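Local coordinates for protein amoebiasin-2 (Entamoeba histolytica, PDB 3M86) that inhibits cysteine proteases of the amoeba, wedging three loops into the substrate-binding site of the target enzyme, at residues Ile20-Pro34 against Phe68-Val81. Residues are numbered along the deposited sequence; the frame is centred on the assembly and turned at random.
Sequences ISFNDLIKIQLRTNP and FPSIREIQLKPLKV
Ile26 to Thr32 pair with Ser70 to Leu76 as antiparallel neighbours in the middle of one sheet of the immunoglobulin-like beta sandwich of the chagasin (I42) family. Backbone hydrogen bonds run from Ile26 N to Leu76 O at one end to Ser70 N and Thr32 O at the other. On the inward face, Ile26 stands opposite Leu76 and Ile28 opposite Ile74. Ile28 and Leu76 meet there through their CD1 methyls, 4.3 Å apart, and both touch Ile86 of the second sheet.

The outer face is polar around Lys27, Gln29, Glu73 and Gln75. Glu73 can be followed outward. CB and CG both lie against Ile28 O. CG stands anti to the backbone N (chi1 177°) and also packs 3.9 Å from Gln29 CG. CD lies near Gln29 NE2. OE2 accepts a hydrogen bond from Gln29 NE2 at 2.7 Å, through its anti lone pair, and also meets Lys27 CD and a water. Amide and carboxylate are nearly coplanar, 18° apart. OE1 takes a hydrogen bond from Gln75 NE2, which comes from above the carboxylate plane. Both oxygens are thus gripped, which should limit rotation of the carboxylate.

Lys27 lies alongside Gln75, with CE 3.4 Å from the amide carbon CD. Its NZ donates to the water, 3.0 Å away, which donates to Glu73 OE2; this should help to stabilise the negative charge. Further along, Arg31 bends at chi2 (-40°) and lays one guanidinium face over Ile71 CD1.

Strand 25-32 runs into the BC loop at Asn33 and Pro34, and strand 70-78 leaves the DE loop at Phe68 and Pro69. Both loops belong to the inhibitory wedge. The pairing brings these ends together, and so probably helps to set the loops' relative positions. Asn33 OD1 bonds Ser35 OG, while its ND2 meets the edge of the Phe68 ring, 3.5 Å from CE1.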
loop_
_atom_site.group_PDB
_atom_site.type_symbol
_atom_site.label_atom_id
_atom_site.label_comp_id
_atom_site.label_asym_id
_atom_site.label_seq_id
_atom_site.Cartn_x
_atom_site.Cartn_y
_atom_site.Cartn_z
ATOM N N ILE A 20 -14.225 -6.386 -1.140
ATOM C CA ILE A 20 -14.580 -5.517 -0.028
ATOM C C ILE A 20 -15.921 -4.843 -0.270
ATOM O O ILE A 20 -16.442 -4.854 -1.385
ATOM C CB ILE A 20 -13.506 -4.443 0.226
ATOM C CG1 ILE A 20 -13.526 -3.373 -0.868
ATOM C CG2 ILE A 20 -12.138 -5.082 0.276
ATOM C CD1 ILE A 20 -12.675 -2.138 -0.528
ATOM N N SER A 21 -16.499 -4.285 0.789
ATOM C CA SER A 21 -17.759 -3.563 0.675
ATOM C C SER A 21 -17.497 -2.068 0.473
ATOM O O SER A 21 -16.403 -1.572 0.748
ATOM C CB SER A 21 -18.632 -3.798 1.909
ATOM O OG SER A 21 -18.899 -5.182 2.087
ATOM N N PHE A 22 -18.514 -1.363 -0.015
ATOM C CA PHE A 22 -18.423 0.062 -0.331
ATOM C C PHE A 22 -17.902 0.903 0.829
ATOM O O PHE A 22 -17.148 1.855 0.620
ATOM C CB PHE A 22 -19.823 0.544 -0.726
ATOM C CG PHE A 22 -19.857 1.810 -1.555
ATOM C CD1 PHE A 22 -18.716 2.526 -1.873
ATOM C CD2 PHE A 22 -21.074 2.269 -2.025
ATOM C CE1 PHE A 22 -18.806 3.685 -2.658
ATOM C CE2 PHE A 22 -21.164 3.412 -2.797
ATOM C CZ PHE A 22 -20.036 4.121 -3.110
ATOM N N ASN A 23 -18.280 0.555 2.054
ATOM C CA ASN A 23 -17.873 1.372 3.192
ATOM C C ASN A 23 -16.657 0.831 3.928
ATOM O O ASN A 23 -16.355 1.256 5.041
ATOM C CB ASN A 23 -19.032 1.571 4.167
ATOM C CG ASN A 23 -19.630 0.267 4.631
ATOM O OD1 ASN A 23 -19.316 -0.797 4.098
ATOM N ND2 ASN A 23 -20.506 0.340 5.631
ATOM N N ASP A 24 -15.951 -0.094 3.290
ATOM C CA ASP A 24 -14.731 -0.674 3.873
ATOM C C ASP A 24 -13.511 0.227 3.651
ATOM O O ASP A 24 -13.603 1.249 2.955
ATOM C CB ASP A 24 -14.468 -2.050 3.260
ATOM C CG ASP A 24 -15.366 -3.136 3.834
ATOM O OD1 ASP A 24 -15.259 -4.287 3.362
ATOM O OD2 ASP A 24 -16.192 -2.854 4.740
ATOM N N LEU A 25 -12.379 -0.152 4.245
ATOM C CA LEU A 25 -11.114 0.541 4.035
ATOM C C LEU A 25 -10.029 -0.461 3.705
ATOM O O LEU A 25 -10.050 -1.576 4.220
ATOM C CB LEU A 25 -10.695 1.311 5.287
ATOM C CG LEU A 25 -11.350 2.642 5.637
ATOM C CD1 LEU A 25 -10.774 3.143 6.949
ATOM C CD2 LEU A 25 -11.112 3.656 4.525
ATOM N N ILE A 26 -9.086 -0.058 2.856
ATOM C CA ILE A 26 -7.890 -0.854 2.592
ATOM C C ILE A 26 -6.710 -0.171 3.250
ATOM O O ILE A 26 -6.539 1.039 3.113
ATOM C CB ILE A 26 -7.625 -0.965 1.094
ATOM C CG1 ILE A 26 -8.736 -1.772 0.428
ATOM C CG2 ILE A 26 -6.256 -1.630 0.821
ATOM C CD1 ILE A 26 -8.748 -1.653 -1.063
ATOM N N LYS A 27 -5.923 -0.945 3.991
ATOM C CA LYS A 27 -4.690 -0.428 4.592
ATOM C C LYS A 27 -3.529 -1.256 4.093
ATOM O O LYS A 27 -3.391 -2.416 4.459
ATOM C CB LYS A 27 -4.731 -0.465 6.130
ATOM C CG LYS A 27 -5.624 0.574 6.810
ATOM C CD LYS A 27 -5.304 0.655 8.315
ATOM C CE LYS A 27 -6.267 1.578 9.048
ATOM N NZ LYS A 27 -6.039 1.588 10.525
ATOM N N ILE A 28 -2.700 -0.649 3.248
ATOM C CA ILE A 28 -1.512 -1.296 2.713
ATOM C C ILE A 28 -0.373 -0.931 3.651
ATOM O O ILE A 28 -0.073 0.250 3.836
ATOM C CB ILE A 28 -1.227 -0.789 1.303
ATOM C CG1 ILE A 28 -2.415 -1.142 0.391
ATOM C CG2 ILE A 28 0.089 -1.382 0.764
ATOM C CD1 ILE A 28 -2.432 -0.384 -0.920
ATOM N N GLN A 29 0.243 -1.943 4.246
ATOM C CA GLN A 29 1.276 -1.740 5.256
ATOM C C GLN A 29 2.536 -2.459 4.797
ATOM O O GLN A 29 2.554 -3.690 4.717
ATOM C CB GLN A 29 0.810 -2.286 6.608
ATOM C CG GLN A 29 -0.354 -1.478 7.190
ATOM C CD GLN A 29 -0.726 -1.906 8.604
ATOM O OE1 GLN A 29 -0.347 -2.984 9.061
ATOM N NE2 GLN A 29 -1.478 -1.057 9.298
ATOM N N LEU A 30 3.556 -1.674 4.463
ATOM C CA LEU A 30 4.766 -2.201 3.833
ATOM C C LEU A 30 5.982 -1.726 4.598
ATOM O O LEU A 30 5.965 -0.661 5.202
ATOM C CB LEU A 30 4.865 -1.692 2.388
ATOM C CG LEU A 30 3.626 -1.956 1.526
ATOM C CD1 LEU A 30 3.791 -1.277 0.169
ATOM C CD2 LEU A 30 3.396 -3.459 1.362
ATOM N N ARG A 31 7.058 -2.501 4.561
ATOM C CA ARG A 31 8.303 -2.017 5.140
ATOM C C ARG A 31 9.083 -1.227 4.092
ATOM O O ARG A 31 9.002 -1.478 2.889
ATOM C CB ARG A 31 9.167 -3.151 5.712
ATOM C CG ARG A 31 8.540 -3.924 6.892
ATOM C CD ARG A 31 7.799 -3.034 7.883
ATOM N NE ARG A 31 7.392 -3.760 9.092
ATOM C CZ ARG A 31 6.162 -4.210 9.343
ATOM N NH1 ARG A 31 5.171 -4.024 8.476
ATOM N NH2 ARG A 31 5.921 -4.846 10.481
ATOM N N THR A 32 9.862 -0.276 4.569
ATOM C CA THR A 32 10.583 0.619 3.682
ATOM C C THR A 32 11.835 1.126 4.383
ATOM O O THR A 32 11.920 1.087 5.609
ATOM C CB THR A 32 9.661 1.783 3.213
ATOM O OG1 THR A 32 10.370 2.615 2.293
ATOM C CG2 THR A 32 9.205 2.627 4.401
ATOM N N ASN A 33 12.831 1.552 3.607
ATOM C CA ASN A 33 14.087 2.063 4.175
ATOM C C ASN A 33 14.449 3.381 3.540
ATOM O O ASN A 33 15.209 3.427 2.580
ATOM C CB ASN A 33 15.212 1.064 3.931
ATOM C CG ASN A 33 16.535 1.528 4.487
ATOM O OD1 ASN A 33 16.602 2.515 5.219
ATOM N ND2 ASN A 33 17.607 0.814 4.141
ATOM N N PRO A 34 13.899 4.473 4.084
ATOM C CA PRO A 34 14.036 5.803 3.479
ATOM C C PRO A 34 15.482 6.265 3.391
ATOM O O PRO A 34 15.798 7.102 2.549
ATOM C CB PRO A 34 13.274 6.717 4.451
ATOM C CG PRO A 34 12.422 5.842 5.254
ATOM C CD PRO A 34 13.071 4.489 5.301
ATOM N N PHE A 68 15.064 1.414 12.248
ATOM C CA PHE A 68 15.047 0.775 10.939
ATOM C C PHE A 68 14.477 -0.631 11.109
ATOM O O PHE A 68 14.771 -1.298 12.104
ATOM C CB PHE A 68 16.474 0.703 10.381
ATOM C CG PHE A 68 16.662 -0.354 9.322
ATOM C CD1 PHE A 68 16.537 -0.040 7.976
ATOM C CD2 PHE A 68 16.962 -1.662 9.676
ATOM C CE1 PHE A 68 16.704 -1.010 7.000
ATOM C CE2 PHE A 68 17.127 -2.633 8.707
ATOM C CZ PHE A 68 17.002 -2.307 7.366
ATOM N N PRO A 69 13.640 -1.080 10.157
ATOM C CA PRO A 69 13.197 -0.305 8.995
ATOM C C PRO A 69 12.075 0.645 9.374
ATOM O O PRO A 69 11.765 0.851 10.550
ATOM C CB PRO A 69 12.643 -1.379 8.065
ATOM C CG PRO A 69 12.088 -2.397 8.992
ATOM C CD PRO A 69 13.010 -2.410 10.196
ATOM N N SER A 70 11.458 1.220 8.360
ATOM C CA SER A 70 10.296 2.057 8.594
ATOM C C SER A 70 9.083 1.342 8.029
ATOM O O SER A 70 9.207 0.332 7.313
ATOM C CB SER A 70 10.481 3.427 7.951
ATOM O OG SER A 70 11.604 4.084 8.527
ATOM N N ILE A 71 7.915 1.866 8.362
ATOM C CA ILE A 71 6.664 1.329 7.873
ATOM C C ILE A 71 5.948 2.373 7.047
ATOM O O ILE A 71 5.763 3.508 7.497
ATOM C CB ILE A 71 5.754 0.912 9.038
ATOM C CG1 ILE A 71 6.456 -0.163 9.876
ATOM C CG2 ILE A 71 4.413 0.431 8.515
ATOM C CD1 ILE A 71 5.627 -0.646 11.047
ATOM N N ARG A 72 5.546 1.978 5.841
ATOM C CA ARG A 72 4.703 2.812 4.982
ATOM C C ARG A 72 3.284 2.298 5.065
ATOM O O ARG A 72 3.044 1.112 4.892
ATOM C CB ARG A 72 5.186 2.730 3.539
ATOM C CG ARG A 72 4.327 3.507 2.550
ATOM C CD ARG A 72 4.550 5.003 2.662
ATOM N NE ARG A 72 3.774 5.769 1.671
ATOM C CZ ARG A 72 4.138 5.954 0.403
ATOM N NH1 ARG A 72 5.277 5.432 -0.057
ATOM N NH2 ARG A 72 3.360 6.665 -0.415
ATOM N N GLU A 73 2.336 3.177 5.350
ATOM C CA GLU A 73 0.965 2.731 5.438
ATOM C C GLU A 73 0.113 3.647 4.591
ATOM O O GLU A 73 0.100 4.861 4.796
ATOM C CB GLU A 73 0.461 2.747 6.876
ATOM C CG GLU A 73 -0.995 2.338 6.924
ATOM C CD GLU A 73 -1.641 2.606 8.254
ATOM O OE1 GLU A 73 -1.960 3.783 8.535
ATOM O OE2 GLU A 73 -1.839 1.637 9.013
ATOM N N ILE A 74 -0.579 3.058 3.625
ATOM C CA ILE A 74 -1.421 3.819 2.716
ATOM C C ILE A 74 -2.840 3.320 2.907
ATOM O O ILE A 74 -3.105 2.129 2.763
ATOM C CB ILE A 74 -1.018 3.595 1.250
ATOM C CG1 ILE A 74 0.426 4.062 1.025
ATOM C CG2 ILE A 74 -1.965 4.347 0.329
ATOM C CD1 ILE A 74 1.070 3.501 -0.229
ATOM N N GLN A 75 -3.746 4.221 3.262
ATOM C CA GLN A 75 -5.132 3.822 3.466
ATOM C C GLN A 75 -5.999 4.355 2.342
ATOM O O GLN A 75 -5.943 5.551 2.022
ATOM C CB GLN A 75 -5.651 4.340 4.799
ATOM C CG GLN A 75 -4.831 3.902 5.992
ATOM C CD GLN A 75 -5.446 4.394 7.287
ATOM O OE1 GLN A 75 -6.660 4.600 7.368
ATOM N NE2 GLN A 75 -4.622 4.595 8.296
ATOM N N LEU A 76 -6.803 3.472 1.745
ATOM C CA LEU A 76 -7.660 3.852 0.624
ATOM C C LEU A 76 -9.122 3.596 0.942
ATOM O O LEU A 76 -9.481 2.537 1.467
ATOM C CB LEU A 76 -7.318 3.038 -0.624
ATOM C CG LEU A 76 -5.885 3.172 -1.133
ATOM C CD1 LEU A 76 -5.641 2.168 -2.253
ATOM C CD2 LEU A 76 -5.669 4.599 -1.604
ATOM N N LYS A 77 -9.959 4.562 0.614
ATOM C CA LYS A 77 -11.383 4.411 0.871
ATOM C C LYS A 77 -12.106 4.415 -0.461
ATOM O O LYS A 77 -11.892 5.297 -1.273
ATOM C CB LYS A 77 -11.880 5.575 1.726
ATOM C CG LYS A 77 -13.358 5.468 2.095
ATOM C CD LYS A 77 -13.773 6.599 3.026
ATOM C CE LYS A 77 -15.249 6.505 3.380
ATOM N NZ LYS A 77 -15.658 7.580 4.328
ATOM N N PRO A 78 -12.981 3.435 -0.696
ATOM C CA PRO A 78 -13.709 3.448 -1.971
ATOM C C PRO A 78 -14.527 4.723 -2.187
ATOM O O PRO A 78 -15.198 5.204 -1.268
ATOM C CB PRO A 78 -14.673 2.265 -1.830
ATOM C CG PRO A 78 -14.017 1.360 -0.864
ATOM C CD PRO A 78 -13.289 2.242 0.115
ATOM N N LEU A 79 -14.450 5.269 -3.399
ATOM C CA LEU A 79 -15.330 6.356 -3.809
ATOM C C LEU A 79 -16.520 5.818 -4.579
ATOM O O LEU A 79 -17.602 6.418 -4.567
ATOM C CB LEU A 79 -14.568 7.352 -4.690
ATOM C CG LEU A 79 -13.606 8.250 -3.916
ATOM C CD1 LEU A 79 -12.711 9.030 -4.875
ATOM C CD2 LEU A 79 -14.390 9.191 -3.017
ATOM N N LYS A 80 -16.305 4.701 -5.271
ATOM C CA LYS A 80 -17.330 4.103 -6.125
ATOM C C LYS A 80 -17.242 2.590 -6.047
ATOM O O LYS A 80 -16.190 2.035 -5.693
ATOM C CB LYS A 80 -17.132 4.526 -7.588
ATOM C CG LYS A 80 -17.052 6.044 -7.846
ATOM C CD LYS A 80 -17.017 6.333 -9.342
ATOM C CE LYS A 80 -16.575 7.772 -9.627
ATOM N NZ LYS A 80 -16.731 8.132 -11.069
ATOM N N VAL A 81 -18.332 1.912 -6.375
ATOM C CA VAL A 81 -18.262 0.457 -6.496
ATOM C C VAL A 81 -17.609 0.145 -7.842
ATOM O O VAL A 81 -17.588 0.990 -8.747
ATOM C CB VAL A 81 -19.635 -0.219 -6.402
ATOM C CG1 VAL A 81 -20.229 -0.052 -5.012
ATOM C CG2 VAL A 81 -20.586 0.334 -7.453
HETATM O O HOH W 1 -3.225 2.438 11.140
#